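Local coordinates for delta-aminolevulinic acid dehydratase (Toxoplasma gondii ME49, PDB 3OBK), which catalyses the condensation of two molecules of 5-aminolevulinic acid to porphobilinogen, the pyrrole building block of tetrapyrroles, at residues K167-L172 against S191-S196; A297-A302 against G306-K311; D312-V317 against A338-E343. All coordinates share one frame; numbering follows the deposited sequence.

Contact 1 of 3, residues K167-L172 against S191-S196; sequences KQAITL and SAIRES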
loop_
_atom_site.group_PDB
_atom_site.type_symbol
_atom_site.label_atom_id
_atom_site.label_comp_id
_atom_site.label_asym_id
_atom_site.label_seq_id
_atom_site.Cartn_x
_atom_site.Cartn_y
_atom_site.Cartn_z
ATOM N N LYS A 167 35.527 9.764 19.861
ATOM C CA LYS A 167 36.793 10.477 19.865
ATOM C C LYS A 167 37.390 10.436 18.483
ATOM O O LYS A 167 37.854 11.442 18.000
ATOM C CB LYS A 167 37.786 9.882 20.864
ATOM C CG LYS A 167 37.448 10.117 22.329
ATOM C CD LYS A 167 38.377 9.249 23.141
ATOM C CE LYS A 167 38.267 9.446 24.621
ATOM N NZ LYS A 167 39.522 8.893 25.251
ATOM N N GLN A 168 37.366 9.264 17.863
ATOM C CA GLN A 168 37.851 9.087 16.510
ATOM C C GLN A 168 37.162 9.995 15.532
ATOM O O GLN A 168 37.839 10.648 14.725
ATOM C CB GLN A 168 37.691 7.653 16.012
ATOM C CG GLN A 168 38.354 7.419 14.646
ATOM C CD GLN A 168 38.174 6.021 14.136
ATOM O OE1 GLN A 168 37.305 5.292 14.603
ATOM N NE2 GLN A 168 39.001 5.628 13.182
ATOM N N ALA A 169 35.836 10.031 15.576
ATOM C CA ALA A 169 35.095 10.904 14.640
ATOM C C ALA A 169 35.446 12.387 14.821
ATOM O O ALA A 169 35.508 13.111 13.838
ATOM C CB ALA A 169 33.537 10.688 14.717
ATOM N N ILE A 170 35.670 12.835 16.058
ATOM C CA ILE A 170 36.021 14.237 16.292
ATOM C C ILE A 170 37.425 14.548 15.684
ATOM O O ILE A 170 37.583 15.501 14.933
ATOM C CB ILE A 170 35.912 14.629 17.810
ATOM C CG1 ILE A 170 34.433 14.843 18.208
ATOM C CG2 ILE A 170 36.675 15.903 18.105
ATOM C CD1 ILE A 170 34.137 14.806 19.713
ATOM N N THR A 171 38.407 13.709 15.959
ATOM C CA THR A 171 39.725 13.868 15.398
ATOM C C THR A 171 39.734 13.988 13.874
ATOM O O THR A 171 40.443 14.832 13.314
ATOM C CB THR A 171 40.640 12.691 15.805
ATOM O OG1 THR A 171 40.665 12.576 17.235
ATOM C CG2 THR A 171 42.032 12.937 15.335
ATOM N N LEU A 172 38.957 13.148 13.200
ATOM C CA LEU A 172 38.894 13.134 11.731
ATOM C C LEU A 172 38.162 14.352 11.169
ATOM O O LEU A 172 38.614 14.982 10.203
ATOM C CB LEU A 172 38.196 11.865 11.284
ATOM C CG LEU A 172 38.929 10.548 11.583
ATOM C CD1 LEU A 172 38.059 9.407 11.083
ATOM C CD2 LEU A 172 40.325 10.492 10.952
ATOM N N SER A 191 23.897 8.223 16.543
ATOM C CA SER A 191 23.396 9.341 17.327
ATOM C C SER A 191 24.459 9.893 18.248
ATOM O O SER A 191 24.503 11.105 18.463
ATOM C CB SER A 191 22.206 8.913 18.176
ATOM O OG SER A 191 21.631 10.028 18.838
ATOM N N ALA A 192 25.289 9.003 18.802
ATOM C CA ALA A 192 26.284 9.398 19.780
ATOM C C ALA A 192 27.337 10.226 19.072
ATOM O O ALA A 192 27.778 11.283 19.588
ATOM C CB ALA A 192 26.906 8.178 20.460
ATOM N N ILE A 193 27.742 9.756 17.893
ATOM C CA ILE A 193 28.747 10.481 17.110
ATOM C C ILE A 193 28.171 11.816 16.679
ATOM O O ILE A 193 28.831 12.825 16.746
ATOM C CB ILE A 193 29.230 9.701 15.876
ATOM C CG1 ILE A 193 30.033 8.481 16.341
ATOM C CG2 ILE A 193 30.051 10.623 15.025
ATOM C CD1 ILE A 193 30.182 7.296 15.400
ATOM N N ARG A 194 26.915 11.817 16.272
ATOM C CA ARG A 194 26.278 13.042 15.821
ATOM C C ARG A 194 26.336 14.147 16.893
ATOM O O ARG A 194 26.628 15.289 16.576
ATOM C CB ARG A 194 24.829 12.763 15.422
ATOM C CG ARG A 194 24.086 13.973 14.843
ATOM C CD ARG A 194 24.602 14.388 13.466
ATOM N NE ARG A 194 25.701 15.342 13.540
ATOM C CZ ARG A 194 26.571 15.563 12.564
ATOM N NH1 ARG A 194 27.541 16.441 12.746
ATOM N NH2 ARG A 194 26.488 14.908 11.404
ATOM N N GLU A 195 26.070 13.787 18.149
ATOM C CA GLU A 195 25.927 14.760 19.218
ATOM C C GLU A 195 27.278 15.269 19.621
ATOM O O GLU A 195 27.416 16.455 19.891
ATOM C CB GLU A 195 25.239 14.148 20.435
ATOM C CG GLU A 195 24.700 15.171 21.411
ATOM C CD GLU A 195 24.013 14.552 22.648
ATOM O OE1 GLU A 195 22.879 14.039 22.501
ATOM O OE2 GLU A 195 24.595 14.631 23.763
ATOM N N SER A 196 28.252 14.361 19.666
ATOM C CA SER A 196 29.645 14.689 19.913
ATOM C C SER A 196 30.160 15.679 18.887
ATOM O O SER A 196 30.760 16.706 19.246
ATOM C CB SER A 196 30.511 13.424 19.857
ATOM O OG SER A 196 30.082 12.469 20.814
#

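Contact 2 of 3, residues A297-A302 against G306-K311; sequences AMLKAA and GYISEK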
loop_
_atom_site.group_PDB
_atom_site.type_symbol
_atom_site.label_atom_id
_atom_site.label_comp_id
_atom_site.label_asym_id
_atom_site.label_seq_id
_atom_site.Cartn_x
_atom_site.Cartn_y
_atom_site.Cartn_z
ATOM N N ALA A 297 38.456 -8.470 -6.247
ATOM C CA ALA A 297 39.383 -9.577 -6.503
ATOM C C ALA A 297 38.786 -10.579 -7.483
ATOM O O ALA A 297 39.469 -11.045 -8.398
ATOM C CB ALA A 297 39.749 -10.261 -5.201
ATOM N N MET A 298 37.507 -10.894 -7.318
ATOM C CA MET A 298 36.872 -11.845 -8.207
ATOM C C MET A 298 36.934 -11.398 -9.680
ATOM O O MET A 298 37.263 -12.172 -10.573
ATOM C CB MET A 298 35.433 -12.086 -7.768
ATOM C CG MET A 298 35.323 -13.101 -6.640
ATOM S SD MET A 298 33.653 -13.186 -5.916
ATOM C CE MET A 298 32.708 -13.724 -7.342
ATOM N N LEU A 299 36.612 -10.133 -9.909
ATOM C CA LEU A 299 36.559 -9.569 -11.240
ATOM C C LEU A 299 37.935 -9.622 -11.845
ATOM O O LEU A 299 38.088 -10.105 -12.967
ATOM C CB LEU A 299 36.061 -8.111 -11.201
ATOM C CG LEU A 299 34.590 -7.892 -11.564
ATOM C CD1 LEU A 299 34.119 -6.452 -11.453
ATOM C CD2 LEU A 299 34.372 -8.380 -12.987
ATOM N N LYS A 300 38.917 -9.108 -11.096
ATOM C CA LYS A 300 40.333 -9.119 -11.521
ATOM C C LYS A 300 40.859 -10.506 -11.801
ATOM O O LYS A 300 41.512 -10.748 -12.816
ATOM C CB LYS A 300 41.240 -8.514 -10.448
ATOM C CG LYS A 300 41.329 -7.008 -10.478
ATOM C CD LYS A 300 42.217 -6.480 -11.653
ATOM C CE LYS A 300 42.102 -4.941 -11.751
ATOM N NZ LYS A 300 42.772 -4.370 -12.922
ATOM N N ALA A 301 40.582 -11.413 -10.882
ATOM C CA ALA A 301 41.002 -12.785 -11.038
ATOM C C ALA A 301 40.526 -13.258 -12.382
ATOM O O ALA A 301 41.307 -13.806 -13.160
ATOM C CB ALA A 301 40.451 -13.628 -9.954
ATOM N N ALA A 302 39.262 -13.016 -12.681
ATOM C CA ALA A 302 38.668 -13.560 -13.882
ATOM C C ALA A 302 39.216 -12.854 -15.071
ATOM O O ALA A 302 39.549 -13.480 -16.057
ATOM C CB ALA A 302 37.150 -13.446 -13.850
ATOM N N GLY A 306 41.323 -14.168 -18.377
ATOM C CA GLY A 306 40.608 -14.009 -19.648
ATOM C C GLY A 306 39.252 -14.709 -19.697
ATOM O O GLY A 306 38.700 -14.890 -20.766
ATOM N N TYR A 307 38.719 -15.117 -18.544
ATOM C CA TYR A 307 37.408 -15.745 -18.510
ATOM C C TYR A 307 36.300 -14.744 -18.874
ATOM O O TYR A 307 35.349 -15.096 -19.565
ATOM C CB TYR A 307 37.109 -16.351 -17.140
ATOM C CG TYR A 307 38.108 -17.376 -16.609
ATOM C CD1 TYR A 307 38.894 -18.181 -17.467
ATOM C CD2 TYR A 307 38.256 -17.548 -15.260
ATOM C CE1 TYR A 307 39.803 -19.115 -16.949
ATOM C CE2 TYR A 307 39.145 -18.450 -14.750
ATOM C CZ TYR A 307 39.914 -19.227 -15.581
ATOM O OH TYR A 307 40.784 -20.096 -14.999
ATOM N N ILE A 308 36.434 -13.502 -18.404
ATOM C CA ILE A 308 35.499 -12.432 -18.717
ATOM C C ILE A 308 36.252 -11.258 -19.329
ATOM O O ILE A 308 37.480 -11.221 -19.341
ATOM C CB ILE A 308 34.721 -11.940 -17.464
ATOM C CG1 ILE A 308 35.673 -11.344 -16.405
ATOM C CG2 ILE A 308 33.880 -13.057 -16.891
ATOM C CD1 ILE A 308 34.967 -10.884 -15.106
ATOM N N SER A 309 35.479 -10.314 -19.839
ATOM C CA SER A 309 35.988 -9.056 -20.300
ATOM C C SER A 309 35.866 -8.064 -19.152
ATOM O O SER A 309 34.763 -7.836 -18.657
ATOM C CB SER A 309 35.185 -8.556 -21.484
ATOM O OG SER A 309 35.244 -7.133 -21.500
ATOM N N GLU A 310 36.988 -7.470 -18.744
ATOM C CA GLU A 310 37.031 -6.604 -17.574
ATOM C C GLU A 310 36.108 -5.405 -17.694
ATOM O O GLU A 310 35.326 -5.123 -16.775
ATOM C CB GLU A 310 38.452 -6.099 -17.308
ATOM C CG GLU A 310 38.612 -5.591 -15.880
ATOM C CD GLU A 310 40.032 -5.242 -15.511
ATOM O OE1 GLU A 310 40.360 -5.200 -14.313
ATOM O OE2 GLU A 310 40.827 -4.992 -16.415
ATOM N N LYS A 311 36.224 -4.710 -18.825
ATOM C CA LYS A 311 35.548 -3.464 -19.036
ATOM C C LYS A 311 34.053 -3.689 -19.071
ATOM O O LYS A 311 33.302 -2.973 -18.429
ATOM C CB LYS A 311 36.025 -2.840 -20.350
ATOM C CG LYS A 311 35.432 -1.470 -20.716
ATOM C CD LYS A 311 36.163 -0.884 -21.940
ATOM C CE LYS A 311 35.383 0.276 -22.598
ATOM N NZ LYS A 311 36.103 0.937 -23.748
#

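Contact 3 of 3, residues D312-V317 against A338-E343; sequences DTVLEV and AKWMVE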
loop_
_atom_site.group_PDB
_atom_site.type_symbol
_atom_site.label_atom_id
_atom_site.label_comp_id
_atom_site.label_asym_id
_atom_site.label_seq_id
_atom_site.Cartn_x
_atom_site.Cartn_y
_atom_site.Cartn_z
ATOM N N ASP A 312 33.607 -4.661 -19.837
ATOM C CA ASP A 312 32.173 -4.831 -20.019
ATOM C C ASP A 312 31.517 -5.148 -18.685
ATOM O O ASP A 312 30.490 -4.582 -18.341
ATOM C CB ASP A 312 31.863 -5.982 -20.960
ATOM C CG ASP A 312 32.292 -5.723 -22.375
ATOM O OD1 ASP A 312 32.124 -4.583 -22.860
ATOM O OD2 ASP A 312 32.746 -6.710 -23.012
ATOM N N THR A 313 32.130 -6.067 -17.953
ATOM C CA THR A 313 31.573 -6.572 -16.739
ATOM C C THR A 313 31.624 -5.474 -15.659
ATOM O O THR A 313 30.634 -5.215 -15.021
ATOM C CB THR A 313 32.260 -7.939 -16.353
ATOM O OG1 THR A 313 33.652 -7.748 -16.100
ATOM C CG2 THR A 313 32.136 -8.941 -17.511
ATOM N N VAL A 314 32.733 -4.750 -15.524
ATOM C CA VAL A 314 32.777 -3.623 -14.589
ATOM C C VAL A 314 31.661 -2.613 -14.876
ATOM O O VAL A 314 30.946 -2.230 -13.977
ATOM C CB VAL A 314 34.142 -2.908 -14.546
ATOM C CG1 VAL A 314 34.034 -1.581 -13.822
ATOM C CG2 VAL A 314 35.186 -3.776 -13.832
ATOM N N LEU A 315 31.485 -2.215 -16.131
ATOM C CA LEU A 315 30.475 -1.220 -16.488
ATOM C C LEU A 315 29.048 -1.698 -16.272
ATOM O O LEU A 315 28.168 -0.869 -15.994
ATOM C CB LEU A 315 30.637 -0.761 -17.950
ATOM C CG LEU A 315 31.950 -0.041 -18.329
ATOM C CD1 LEU A 315 32.074 0.335 -19.809
ATOM C CD2 LEU A 315 32.135 1.180 -17.443
ATOM N N GLU A 316 28.797 -3.003 -16.411
ATOM C CA GLU A 316 27.461 -3.577 -16.128
ATOM C C GLU A 316 27.200 -3.637 -14.606
ATOM O O GLU A 316 26.112 -3.361 -14.117
ATOM C CB GLU A 316 27.365 -4.966 -16.744
ATOM C CG GLU A 316 26.124 -5.757 -16.386
ATOM C CD GLU A 316 25.991 -7.065 -17.170
ATOM O OE1 GLU A 316 26.750 -7.285 -18.159
ATOM O OE2 GLU A 316 25.134 -7.896 -16.797
ATOM N N VAL A 317 28.236 -3.997 -13.863
ATOM C CA VAL A 317 28.173 -4.052 -12.433
ATOM C C VAL A 317 27.768 -2.690 -11.910
ATOM O O VAL A 317 26.831 -2.571 -11.151
ATOM C CB VAL A 317 29.543 -4.505 -11.861
ATOM C CG1 VAL A 317 29.677 -4.151 -10.363
ATOM C CG2 VAL A 317 29.727 -5.996 -12.104
ATOM N N ALA A 338 35.874 5.717 -14.520
ATOM C CA ALA A 338 35.801 7.111 -14.937
ATOM C C ALA A 338 36.718 7.299 -16.146
ATOM O O ALA A 338 36.379 7.997 -17.109
ATOM C CB ALA A 338 36.167 8.058 -13.779
ATOM N N LYS A 339 37.859 6.624 -16.109
ATOM C CA LYS A 339 38.829 6.782 -17.167
ATOM C C LYS A 339 38.243 6.261 -18.458
ATOM O O LYS A 339 38.334 6.913 -19.485
ATOM C CB LYS A 339 40.120 6.053 -16.817
ATOM C CG LYS A 339 41.288 6.309 -17.738
ATOM C CD LYS A 339 42.521 5.589 -17.194
ATOM C CE LYS A 339 43.605 5.414 -18.238
ATOM N NZ LYS A 339 44.535 4.351 -17.790
ATOM N N TRP A 340 37.631 5.089 -18.406
ATOM C CA TRP A 340 37.028 4.530 -19.582
ATOM C C TRP A 340 35.975 5.465 -20.119
ATOM O O TRP A 340 35.881 5.703 -21.316
ATOM C CB TRP A 340 36.401 3.189 -19.269
ATOM C CG TRP A 340 37.381 2.084 -19.100
ATOM C CD1 TRP A 340 38.539 1.885 -19.807
ATOM C CD2 TRP A 340 37.268 0.984 -18.200
ATOM N NE1 TRP A 340 39.153 0.741 -19.382
ATOM C CE2 TRP A 340 38.389 0.166 -18.400
ATOM C CE3 TRP A 340 36.320 0.609 -17.254
ATOM C CZ2 TRP A 340 38.592 -1.001 -17.680
ATOM C CZ3 TRP A 340 36.521 -0.544 -16.529
ATOM C CH2 TRP A 340 37.641 -1.340 -16.743
ATOM N N MET A 341 35.170 5.999 -19.223
ATOM C CA MET A 341 34.128 6.911 -19.631
ATOM C C MET A 341 34.730 8.152 -20.271
ATOM O O MET A 341 34.253 8.592 -21.333
ATOM C CB MET A 341 33.240 7.275 -18.441
ATOM C CG MET A 341 32.324 6.147 -18.002
ATOM S SD MET A 341 31.350 6.508 -16.525
ATOM C CE MET A 341 30.280 7.730 -17.206
ATOM N N VAL A 342 35.787 8.704 -19.660
ATOM C CA VAL A 342 36.388 9.943 -20.188
ATOM C C VAL A 342 37.111 9.681 -21.505
ATOM O O VAL A 342 36.952 10.415 -22.437
ATOM C CB VAL A 342 37.274 10.656 -19.153
ATOM C CG1 VAL A 342 38.036 11.828 -19.789
ATOM C CG2 VAL A 342 36.397 11.134 -17.948
ATOM N N GLU A 343 37.822 8.576 -21.623
ATOM C CA GLU A 343 38.414 8.211 -22.912
ATOM C C GLU A 343 37.399 8.026 -24.049
ATOM O O GLU A 343 37.667 8.410 -25.187
ATOM C CB GLU A 343 39.307 6.982 -22.768
ATOM C CG GLU A 343 40.690 7.362 -22.251
ATOM C CD GLU A 343 41.511 6.205 -21.648
ATOM O OE1 GLU A 343 41.023 5.021 -21.614
ATOM O OE2 GLU A 343 42.650 6.525 -21.187
#

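Contact 1 of 3, residues K167-L172 against S191-S196
Ala169 and Ile193 make the closest approach between 167-172 and 191-196: Ala169 CB meets the branch methyl Ile193 CG2 at 3.5 Å. The backbones lie close here, 6.8 Å between Ala169 CA and Ile193 CA, as the short alanine side chain allows. Ile193 presents CG2 because that methyl stands anti to the backbone N while CG1 takes the place beside the N (chi1 -68°). A second contact pairs the next residue, Ile170, with Ser196, nearly a turn beyond Ile193. Ile170 has its chain beyond CG1 nearly extended (chi2 162°), carrying the terminal methyl CD1 across to Ser196, where it rests 3.9 Å from Ser196 CB. Ser196 can turn its CB to the methyl because its hydroxyl points back to its own helix, Ser196 OG donating to Ala192 O at 2.9 Å. That carbonyl also accepts from Ser196 N, 3.1 Å from Ala192 O, the two donors coming from opposite faces of its plane.

Helices 158-175 and 189-199 are successive outer helices of the TIM barrel, with strand 179-182 between them in the chain. Cys166, one residue ahead of 167-172, extends the interface by packing on Ala192, Ile193 and Ser196. Away from the helix pair, Leu172 leans on strand 130-135 and helix 114-125, and Ser191 OG hydrogen-bonds Gln20 NE2 of the second subunit. Between the two segments the side chains meet mainly through carbon, the methyl Ile170 CD1 also lying 3.9 Å from the backbone Ser196 O, so their fit probably rests on shape and burial rather than on directed polar bonds.

Contact 2 of 3, residues A297-A302 against G306-K311
Ile308 already leaves its backbone toward 297-302, and CG1 set between the N and the carbonyl carbon (chi1 62°) aims CD1 at Leu299 and Ala302. Ile308 CD1 reaches Leu299 CD2 at 3.3 Å, the two side chains crossing at about a right angle, and also sits 3.6 Å from Ala302 CB. Lys300 starts out pointing away from 306-311, but a bend at chi2 (-75°) brings its amine round, and the carboxylate of Glu310 reaches across to meet it. The salt bridge between Lys300 NZ and Glu310 OE1 is 2.9 Å long and uses the syn lone pair of the oxygen. Tyr333 OH hydrogen-bonds the same OE1, so this carboxylate oxygen is held by two partners.

Between these groups the chain makes a Schellman turn that ends helix 293-305. Gly306 adopts positive phi (82°), a backbone setting in which a side chain would collide with the carbonyl oxygen of the residue before, hence glycine. Tyr307 N donates to Ala302 O at 3.1 Å, one of the bonds back into the last helical turn that mark the motif. The apolar contact often seen with this motif is present too, Tyr307 CB standing 4.4 Å from Ala302 CB. Ser309 then occupies the N-cap of helix 310-324, its side chain capping a backbone N just beyond 306-311. The two helices are joined by a short link, both within the crossover from barrel strand 287-291 to strand 328-331. A third subunit of the octamer packs against this corner: Met298 and Ala301 each meet their counterparts in that subunit, and Tyr307 touches its Pro62.

Contact 3 of 3, residues D312-V317 against A338-E343
Two helical segments face each other at some distance, the closest pair of CA atoms, Leu315 CA and Trp340 CA, being 9.3 Å apart. The indole of Trp340 spans that gap. With CG anti to the carbonyl carbon (chi1 -75°), the ring extends toward helix 310-324 and brings its six-membered end against Val314. The methyl Val314 CG1 lies in the plane of the indole at its edge, 3.8 Å from Trp340 CZ3, and Val314 CB is nearly as close, 3.9 Å from Trp340 CZ3. Leu315 adds its methyl CD2, 4.2 Å from Trp340 CE3, at an oblique approach. The contact is wholly apolar, one large flat side chain packing against two branched ones.

Helix 310-324 also meets two other subunits: Glu316 hydrogen-bonds Tyr272, Ser216 and Ser217 of the third subunit, and Leu315 O accepts from Tyr356 OH of the second subunit. Helix 310-324 leads into barrel strand 328-331, which pairs in parallel with strands 287-291 and 46-53, and helix 334-346 follows that strand; Val314 also touches Leu299 of the preceding helix 293-305.

From the N terminus the three contacts come in series, and none nests in or crosses another. Contact 1 closes a loop through barrel strand 179-182, joining the helices before and after it. Much later, contact 2 closes the short turn between helices 293-305 and 310-324, and contact 3 closes a loop through strand 328-331, joining helix 310-324 to helix 334-346. Contacts 2 and 3 touch, Lys311 CA lying 3.8 Å from Trp340 CH2, and have helix 310-324 in common, which packs on 293-305 in contact 2 and on 334-346 in contact 3; both border the third subunit. Contact 1 stands on the opposite side of the chain's centre, its centre about 39 Å from that of contact 2.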